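Side-chain contacts in putative cell adhesion protein (PDB 3LIU), which probably serves as a fimbrillin-type subunit of a bacterial pilus and so may take part in cell adhesion: residues 151-156 against 160-165; 132-137 against 142-147; 205-210 against 255-260. All blocks are in the same frame, centred on the assembly; numbering follows the deposited sequence.

Contact 1 of 3, residues 151-156 against 160-165; sequences GDITVK and GKEVYG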
loop_
_atom_site.group_PDB
_atom_site.type_symbol
_atom_site.label_atom_id
_atom_site.label_comp_id
_atom_site.label_asym_id
_atom_site.label_seq_id
_atom_site.Cartn_x
_atom_site.Cartn_y
_atom_site.Cartn_z
ATOM N N GLY A 151 16.640 -11.868 -28.901
ATOM C CA GLY A 151 17.268 -11.850 -30.204
ATOM C C GLY A 151 17.628 -10.473 -30.716
ATOM O O GLY A 151 17.341 -9.447 -30.086
ATOM N N ASP A 152 18.253 -10.448 -31.882
ATOM C CA ASP A 152 18.776 -9.203 -32.403
ATOM C C ASP A 152 17.626 -8.342 -32.881
ATOM O O ASP A 152 16.769 -8.814 -33.574
ATOM C CB ASP A 152 19.815 -9.477 -33.488
ATOM C CG ASP A 152 21.022 -10.240 -32.948
ATOM O OD1 ASP A 152 21.215 -10.271 -31.709
ATOM O OD2 ASP A 152 21.777 -10.822 -33.746
ATOM N N ILE A 153 17.572 -7.101 -32.432
ATOM C CA ILE A 153 16.542 -6.182 -32.869
ATOM C C ILE A 153 17.173 -4.833 -33.159
ATOM O O ILE A 153 18.359 -4.614 -32.853
ATOM C CB ILE A 153 15.411 -6.034 -31.835
ATOM C CG1 ILE A 153 15.890 -5.311 -30.564
ATOM C CG2 ILE A 153 14.816 -7.403 -31.534
ATOM C CD1 ILE A 153 14.746 -4.940 -29.598
ATOM N N THR A 154 16.396 -3.950 -33.778
ATOM C CA THR A 154 16.816 -2.554 -33.978
ATOM C C THR A 154 15.735 -1.627 -33.488
ATOM O O THR A 154 14.548 -1.814 -33.765
ATOM C CB THR A 154 17.195 -2.253 -35.449
ATOM O OG1 THR A 154 18.384 -2.971 -35.763
ATOM C CG2 THR A 154 17.460 -0.763 -35.660
ATOM N N VAL A 155 16.154 -0.655 -32.697
ATOM C CA VAL A 155 15.256 0.299 -32.105
ATOM C C VAL A 155 15.835 1.679 -32.439
ATOM O O VAL A 155 16.996 2.003 -32.096
ATOM C CB VAL A 155 15.124 0.050 -30.592
ATOM C CG1 VAL A 155 14.083 0.968 -29.984
ATOM C CG2 VAL A 155 14.772 -1.420 -30.340
ATOM N N LYS A 156 15.046 2.461 -33.174
ATOM C CA LYS A 156 15.475 3.794 -33.626
ATOM C C LYS A 156 16.863 3.752 -34.246
ATOM O O LYS A 156 17.725 4.556 -33.909
ATOM C CB LYS A 156 15.422 4.764 -32.443
ATOM C CG LYS A 156 14.073 4.687 -31.756
ATOM C CD LYS A 156 13.666 5.945 -31.023
ATOM C CE LYS A 156 12.230 5.785 -30.497
ATOM N NZ LYS A 156 11.699 7.003 -29.774
ATOM N N GLY A 160 20.887 -3.929 -31.652
ATOM C CA GLY A 160 21.391 -4.535 -30.434
ATOM C C GLY A 160 20.705 -5.861 -30.199
ATOM O O GLY A 160 20.436 -6.605 -31.137
ATOM N N LYS A 161 20.422 -6.178 -28.950
ATOM C CA LYS A 161 19.870 -7.491 -28.635
ATOM C C LYS A 161 18.924 -7.396 -27.469
ATOM O O LYS A 161 19.285 -6.834 -26.423
ATOM C CB LYS A 161 20.982 -8.454 -28.280
ATOM C CG LYS A 161 20.532 -9.919 -28.258
ATOM C CD LYS A 161 21.571 -10.798 -27.578
ATOM C CE LYS A 161 21.291 -12.256 -27.805
ATOM N NZ LYS A 161 21.683 -13.051 -26.639
ATOM N N GLU A 162 17.714 -7.904 -27.667
ATOM C CA GLU A 162 16.767 -8.078 -26.569
ATOM C C GLU A 162 17.224 -9.304 -25.749
ATOM O O GLU A 162 17.419 -10.408 -26.280
ATOM C CB GLU A 162 15.353 -8.268 -27.111
ATOM C CG GLU A 162 14.309 -8.628 -26.041
ATOM C CD GLU A 162 14.065 -7.508 -25.074
ATOM O OE1 GLU A 162 14.055 -6.329 -25.508
ATOM O OE2 GLU A 162 13.856 -7.805 -23.874
ATOM N N VAL A 163 17.423 -9.088 -24.460
ATOM C CA VAL A 163 18.019 -10.093 -23.599
ATOM C C VAL A 163 17.049 -10.631 -22.553
ATOM O O VAL A 163 17.365 -11.573 -21.855
ATOM C CB VAL A 163 19.313 -9.571 -22.923
ATOM C CG1 VAL A 163 20.344 -9.176 -23.972
ATOM C CG2 VAL A 163 19.033 -8.425 -21.950
ATOM N N TYR A 164 15.854 -10.065 -22.480
ATOM C CA TYR A 164 14.815 -10.502 -21.542
ATOM C C TYR A 164 13.677 -11.164 -22.314
ATOM O O TYR A 164 13.309 -12.300 -22.016
ATOM C CB TYR A 164 14.299 -9.304 -20.746
ATOM C CG TYR A 164 12.978 -9.475 -20.013
ATOM C CD1 TYR A 164 12.882 -10.282 -18.876
ATOM C CD2 TYR A 164 11.862 -8.767 -20.400
ATOM C CE1 TYR A 164 11.668 -10.428 -18.171
ATOM C CE2 TYR A 164 10.641 -8.880 -19.686
ATOM C CZ TYR A 164 10.565 -9.711 -18.576
ATOM O OH TYR A 164 9.373 -9.851 -17.885
ATOM N N GLY A 165 13.100 -10.470 -23.286
ATOM C CA GLY A 165 12.241 -11.160 -24.271
ATOM C C GLY A 165 10.780 -11.468 -23.937
ATOM O O GLY A 165 10.133 -12.239 -24.659
#
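Gly151 and Glu162 pair through two backbone hydrogen bonds, Gly151 N to Glu162 O at 3.1 Å and Glu162 N to Gly151 O at 2.9 Å. Ile153 and Gly160 form the next hydrogen-bonded pair. Between them lies the non-hydrogen-bonded pair Asp152 and Lys161. This is the antiparallel beta hairpin of strands 151-155 and 158-162. At the backbone angles of Gly151, a side chain would collide with the preceding carbonyl oxygen.

Glu162 can be followed outward. Glu162 CB lies 3.8 Å from Gly151 O and 4.2 Å from Ile153 CD1, so the base of the acid is in apolar and backbone company. CG stands opposite the backbone N (chi1 173°), and a bend at chi2 (67°) then takes the carboxylate away from strand 151-155. CD packs on the backbone of Tyr143. OE1 accepts the N-H of Tyr146. Glu162 OE2 accepts Gly145 N and also Gly165 N, the latter at 2.8 Å on the anti side of the carboxylate. A weak bond from Tyr164 N reaches OE2 as well.

On the other face, Asp152 OD1 rests 3.5 Å from Lys161 CG, against the aliphatic part of the lysine. Asp152 OD1 and Lys161 NZ are 5.8 Å apart, too far for a salt bridge, though the opposite charges would probably still attract weakly.

The hairpin is thus joined mainly by its backbone. The buried Glu162 carboxylate is ringed by N-H donors from the loops after strands 141-144 and 158-162, which would probably stabilise its charge and fix its rotation.

Contact 2 of 3, residues 132-137 against 142-147; sequences LDVTLV and NYIGYD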
loop_
_atom_site.group_PDB
_atom_site.type_symbol
_atom_site.label_atom_id
_atom_site.label_comp_id
_atom_site.label_asym_id
_atom_site.label_seq_id
_atom_site.Cartn_x
_atom_site.Cartn_y
_atom_site.Cartn_z
ATOM N N LEU A 132 14.953 -9.661 -12.374
ATOM C CA LEU A 132 15.156 -10.271 -13.698
ATOM C C LEU A 132 16.528 -10.894 -13.770
ATOM O O LEU A 132 17.480 -10.387 -13.176
ATOM C CB LEU A 132 15.036 -9.208 -14.820
ATOM C CG LEU A 132 13.787 -8.312 -14.752
ATOM C CD1 LEU A 132 13.754 -7.232 -15.841
ATOM C CD2 LEU A 132 12.577 -9.174 -14.871
ATOM N N ASP A 133 16.639 -12.006 -14.472
ATOM C CA ASP A 133 17.937 -12.598 -14.754
ATOM C C ASP A 133 18.236 -12.522 -16.254
ATOM O O ASP A 133 17.528 -13.120 -17.034
ATOM C CB ASP A 133 17.961 -14.059 -14.267
ATOM C CG ASP A 133 19.281 -14.755 -14.583
ATOM O OD1 ASP A 133 20.352 -14.206 -14.228
ATOM O OD2 ASP A 133 19.248 -15.844 -15.183
ATOM N N VAL A 134 19.290 -11.832 -16.645
ATOM C CA VAL A 134 19.637 -11.650 -18.044
ATOM C C VAL A 134 21.139 -11.806 -18.277
ATOM O O VAL A 134 21.953 -11.674 -17.351
ATOM C CB VAL A 134 19.207 -10.250 -18.550
ATOM C CG1 VAL A 134 17.698 -10.079 -18.408
ATOM C CG2 VAL A 134 19.981 -9.135 -17.833
ATOM N N THR A 135 21.512 -12.095 -19.514
ATOM C CA THR A 135 22.933 -12.070 -19.897
ATOM C C THR A 135 23.178 -10.904 -20.842
ATOM O O THR A 135 22.647 -10.856 -21.953
ATOM C CB THR A 135 23.385 -13.405 -20.491
ATOM O OG1 THR A 135 23.130 -14.414 -19.519
ATOM C CG2 THR A 135 24.909 -13.389 -20.865
ATOM N N LEU A 136 23.951 -9.940 -20.357
ATOM C CA LEU A 136 24.269 -8.740 -21.127
ATOM C C LEU A 136 25.446 -9.049 -22.044
ATOM O O LEU A 136 26.459 -9.571 -21.604
ATOM C CB LEU A 136 24.574 -7.552 -20.179
ATOM C CG LEU A 136 23.444 -7.149 -19.196
ATOM C CD1 LEU A 136 23.925 -6.248 -18.033
ATOM C CD2 LEU A 136 22.265 -6.503 -19.922
ATOM N N VAL A 137 25.299 -8.726 -23.324
ATOM C CA VAL A 137 26.323 -8.992 -24.338
ATOM C C VAL A 137 27.249 -7.790 -24.424
ATOM O O VAL A 137 26.810 -6.634 -24.407
ATOM C CB VAL A 137 25.670 -9.290 -25.699
ATOM C CG1 VAL A 137 26.714 -9.414 -26.805
ATOM C CG2 VAL A 137 24.868 -10.555 -25.587
ATOM N N ASN A 142 22.110 -3.609 -25.189
ATOM C CA ASN A 142 21.185 -4.626 -24.692
ATOM C C ASN A 142 19.842 -3.996 -24.359
ATOM O O ASN A 142 19.784 -2.972 -23.665
ATOM C CB ASN A 142 21.713 -5.326 -23.446
ATOM C CG ASN A 142 22.938 -6.144 -23.728
ATOM O OD1 ASN A 142 22.844 -7.335 -24.047
ATOM N ND2 ASN A 142 24.094 -5.522 -23.610
ATOM N N TYR A 143 18.771 -4.634 -24.822
ATOM C CA TYR A 143 17.436 -4.138 -24.555
ATOM C C TYR A 143 16.703 -5.074 -23.587
ATOM O O TYR A 143 16.832 -6.306 -23.676
ATOM C CB TYR A 143 16.657 -4.039 -25.872
ATOM C CG TYR A 143 17.183 -3.021 -26.848
ATOM C CD1 TYR A 143 16.935 -1.679 -26.651
ATOM C CD2 TYR A 143 17.889 -3.410 -27.981
ATOM C CE1 TYR A 143 17.404 -0.744 -27.515
ATOM C CE2 TYR A 143 18.359 -2.474 -28.867
ATOM C CZ TYR A 143 18.111 -1.135 -28.615
ATOM O OH TYR A 143 18.542 -0.150 -29.452
ATOM N N ILE A 144 15.955 -4.486 -22.654
ATOM C CA ILE A 144 15.044 -5.238 -21.816
ATOM C C ILE A 144 13.659 -4.660 -21.950
ATOM O O ILE A 144 13.385 -3.502 -21.560
ATOM C CB ILE A 144 15.488 -5.244 -20.348
ATOM C CG1 ILE A 144 16.869 -5.897 -20.239
ATOM C CG2 ILE A 144 14.424 -5.948 -19.471
ATOM C CD1 ILE A 144 17.481 -5.864 -18.822
ATOM N N GLY A 145 12.773 -5.471 -22.512
ATOM C CA GLY A 145 11.370 -5.122 -22.634
ATOM C C GLY A 145 10.933 -4.599 -23.989
ATOM O O GLY A 145 9.801 -4.127 -24.116
ATOM N N TYR A 146 11.796 -4.707 -25.004
ATOM C CA TYR A 146 11.516 -4.107 -26.311
ATOM C C TYR A 146 11.011 -5.109 -27.340
ATOM O O TYR A 146 10.737 -4.739 -28.483
ATOM C CB TYR A 146 12.777 -3.431 -26.842
ATOM C CG TYR A 146 13.101 -2.131 -26.203
ATOM C CD1 TYR A 146 13.669 -2.073 -24.930
ATOM C CD2 TYR A 146 12.858 -0.937 -26.872
ATOM C CE1 TYR A 146 13.990 -0.850 -24.351
ATOM C CE2 TYR A 146 13.183 0.282 -26.310
ATOM C CZ TYR A 146 13.727 0.321 -25.043
ATOM O OH TYR A 146 14.038 1.546 -24.506
ATOM N N ASP A 147 10.900 -6.375 -26.959
ATOM C CA ASP A 147 10.346 -7.386 -27.862
ATOM C C ASP A 147 9.832 -8.558 -27.044
ATOM O O ASP A 147 10.162 -8.686 -25.859
ATOM C CB ASP A 147 11.415 -7.857 -28.821
ATOM C CG ASP A 147 10.849 -8.389 -30.114
ATOM O OD1 ASP A 147 9.612 -8.399 -30.280
ATOM O OD2 ASP A 147 11.664 -8.799 -30.952
#
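Leu132 and Val134 on strand 127-136 touch Ile144 on strand 141-144. The strand segments run nearly antiparallel at 162°, with axes 8.5 Å apart and no backbone bonds between them. This looks like packing between facing layers, consistent with the beta-sandwich of transthyretin-like folds.

The apolar contacts are made by branch ends. Leu132 CD1 meets Ile144 CG2 at 3.9 Å, the two side chains lying alongside and pointing opposite ways. Val134 CG2 touches Ile144 CD1 at 4.2 Å. Further along, Leu136 CD2 lies 3.8 Å from Asn142 CB, and Leu19 of strand 16-24 packs on both Leu136 and Ile144.

The polar contacts belong to the buried amide of Asn142. Its CG sits opposite the carbonyl carbon (chi1 -66°), which turns the amide to the backbone of Val137. ND2 also donates to Gln18 O, tying the end of strand 127-136 to strand 16-24. A leucine in its place would probably leave Val137 N and O, and Gln18 O, without these buried partners. Val137 N reaches Asn142 OD1 at 2.9 Å in an almost straight bond (176°), somewhat out of the amide plane, whereas Asn142 ND2 meets an in-plane lone pair of Val137 O at 3.0 Å.

Contact 3 of 3, residues 205-210 against 255-260; sequences IASAKG and SYKKGL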
loop_
_atom_site.group_PDB
_atom_site.type_symbol
_atom_site.label_atom_id
_atom_site.label_comp_id
_atom_site.label_asym_id
_atom_site.label_seq_id
_atom_site.Cartn_x
_atom_site.Cartn_y
_atom_site.Cartn_z
ATOM N N ILE A 205 -7.697 5.949 9.231
ATOM C CA ILE A 205 -6.971 4.700 9.271
ATOM C C ILE A 205 -6.039 4.681 10.474
ATOM O O ILE A 205 -5.437 5.718 10.791
ATOM C CB ILE A 205 -6.105 4.522 7.993
ATOM C CG1 ILE A 205 -6.965 4.597 6.739
ATOM C CG2 ILE A 205 -5.271 3.194 8.066
ATOM C CD1 ILE A 205 -8.117 3.602 6.636
ATOM N N ALA A 206 -5.935 3.534 11.146
ATOM C CA ALA A 206 -5.012 3.372 12.305
ATOM C C ALA A 206 -4.127 2.155 12.055
ATOM O O ALA A 206 -4.523 1.247 11.345
ATOM C CB ALA A 206 -5.802 3.211 13.629
ATOM N N SER A 207 -2.941 2.108 12.653
ATOM C CA SER A 207 -2.004 1.015 12.420
ATOM C C SER A 207 -1.699 0.722 10.957
ATOM O O SER A 207 -1.603 -0.433 10.560
ATOM C CB SER A 207 -2.448 -0.282 13.123
ATOM O OG SER A 207 -2.563 -0.055 14.518
ATOM N N ALA A 208 -1.474 1.783 10.178
ATOM C CA ALA A 208 -0.925 1.676 8.821
ATOM C C ALA A 208 0.578 1.502 8.983
ATOM O O ALA A 208 1.217 2.337 9.632
ATOM C CB ALA A 208 -1.230 2.978 8.015
ATOM N N LYS A 209 1.149 0.426 8.449
ATOM C CA LYS A 209 2.605 0.326 8.439
ATOM C C LYS A 209 3.137 1.451 7.563
ATOM O O LYS A 209 2.708 1.633 6.421
ATOM C CB LYS A 209 3.083 -1.043 8.012
ATOM C CG LYS A 209 2.957 -2.056 9.135
ATOM C CD LYS A 209 3.679 -3.338 8.904
ATOM C CE LYS A 209 3.599 -4.248 10.151
ATOM N NZ LYS A 209 4.237 -5.566 9.971
ATOM N N GLY A 210 4.028 2.254 8.134
ATOM C CA GLY A 210 4.529 3.413 7.428
ATOM C C GLY A 210 5.851 3.181 6.768
ATOM O O GLY A 210 6.430 4.106 6.199
ATOM N N SER A 255 -7.851 -1.636 23.439
ATOM C CA SER A 255 -7.734 -3.058 23.002
ATOM C C SER A 255 -7.547 -3.199 21.467
ATOM O O SER A 255 -6.946 -4.155 20.983
ATOM C CB SER A 255 -8.942 -3.884 23.481
ATOM O OG SER A 255 -10.133 -3.471 22.827
ATOM N N TYR A 256 -7.997 -2.207 20.715
ATOM C CA TYR A 256 -7.933 -2.254 19.281
ATOM C C TYR A 256 -6.634 -1.702 18.643
ATOM O O TYR A 256 -6.374 -1.941 17.468
ATOM C CB TYR A 256 -9.123 -1.493 18.722
ATOM C CG TYR A 256 -10.499 -2.139 18.879
ATOM C CD1 TYR A 256 -10.655 -3.451 19.294
ATOM C CD2 TYR A 256 -11.648 -1.430 18.519
ATOM C CE1 TYR A 256 -11.914 -4.037 19.359
ATOM C CE2 TYR A 256 -12.920 -2.009 18.598
ATOM C CZ TYR A 256 -13.041 -3.307 18.993
ATOM O OH TYR A 256 -14.279 -3.902 19.061
ATOM N N LYS A 257 -5.834 -0.953 19.403
ATOM C CA LYS A 257 -4.770 -0.141 18.826
ATOM C C LYS A 257 -3.786 0.170 19.931
ATOM O O LYS A 257 -4.156 0.840 20.929
ATOM C CB LYS A 257 -5.368 1.151 18.242
ATOM C CG LYS A 257 -4.421 2.139 17.606
ATOM C CD LYS A 257 -3.728 3.066 18.572
ATOM C CE LYS A 257 -3.114 4.266 17.862
ATOM N NZ LYS A 257 -2.469 5.235 18.850
ATOM N N LYS A 258 -2.555 -0.334 19.783
ATOM C CA LYS A 258 -1.510 -0.138 20.772
ATOM C C LYS A 258 -0.473 0.849 20.290
ATOM O O LYS A 258 -0.228 0.981 19.085
ATOM C CB LYS A 258 -0.830 -1.468 21.148
ATOM C CG LYS A 258 -1.749 -2.483 21.793
ATOM C CD LYS A 258 -2.427 -1.910 23.069
ATOM C CE LYS A 258 -3.266 -2.894 23.806
ATOM N NZ LYS A 258 -3.861 -2.253 25.043
ATOM N N GLY A 259 0.127 1.540 21.258
ATOM C CA GLY A 259 1.258 2.419 21.043
ATOM C C GLY A 259 0.969 3.855 20.623
ATOM O O GLY A 259 -0.091 4.190 20.059
ATOM N N LEU A 260 1.946 4.715 20.878
ATOM C CA LEU A 260 1.936 6.038 20.290
ATOM C C LEU A 260 2.418 5.871 18.859
ATOM O O LEU A 260 3.576 5.633 18.606
ATOM C CB LEU A 260 2.835 7.005 21.069
ATOM C CG LEU A 260 3.048 8.447 20.579
ATOM C CD1 LEU A 260 1.728 9.207 20.470
ATOM C CD2 LEU A 260 4.009 9.225 21.540
HETATM O O HOH W 1 -4.790 -1.501 15.291
#
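Ser207 and Lys257 have the nearest CA atoms across the contact, 7.1 Å apart, and Ser207 takes left-handed backbone angles (phi 52°, psi 44°) at a break in strand 193-213.

Lys257 does the touching with the start of its side chain. CG leaves opposite the backbone N (chi1 179°). Lys257 CG lies 4.3 Å from Ala206 CB and 4.2 Å from Ser207 OG. The chain bends at chi2 and carries the ammonium group back to its own loop. There Lys257 NZ donates to Gly259 O at 2.9 Å, nearly head-on to the carbonyl, and to Asp252 O. The loop carbonyls probably steady the charge, and the contact with the strand is left to CG.

No direct hydrogen bond joins the two segments. One water links them instead. The water lies 2.8 Å from Ser207 OG and donates to Tyr256 O at 2.7 Å. Ser207 OG is also bonded to Gln261 NE2. Beside it, Asn305 touches the Ser207 side chain and accepts Lys258 N at OD1.

The contact is buried structural packing. A loop whose lysine bonds back to its own carbonyls, between strands 238-240 and 262-263, lies over the interruption of strand 193-213 in a water-bridged loop-on-strand contact.

Contacts 2, 1 and 3 follow one another along the chain, each closing before the next opens. Contacts 1 and 2 are neighbours, with centres 8 Å apart, inside the FimA-like region. Strands 141-144 and 158-162 run parallel side by side, so the hairpin of contact 1 extends the layer that contact 2 packs against strand 127-136. Lys161 O probably bonds Tyr143 N, adding a backbone tie. Contact 3 lies on the opposite side of the chain's centre, its centre about 49 Å from that of contact 1 and 43 Å from that of contact 2. It joins strand 193-213, of another sheet, to the loop before strand 262-263. Contacts 1 and 2 thus belong to one end of an elongated subunit, and contact 3 is a separate local packing.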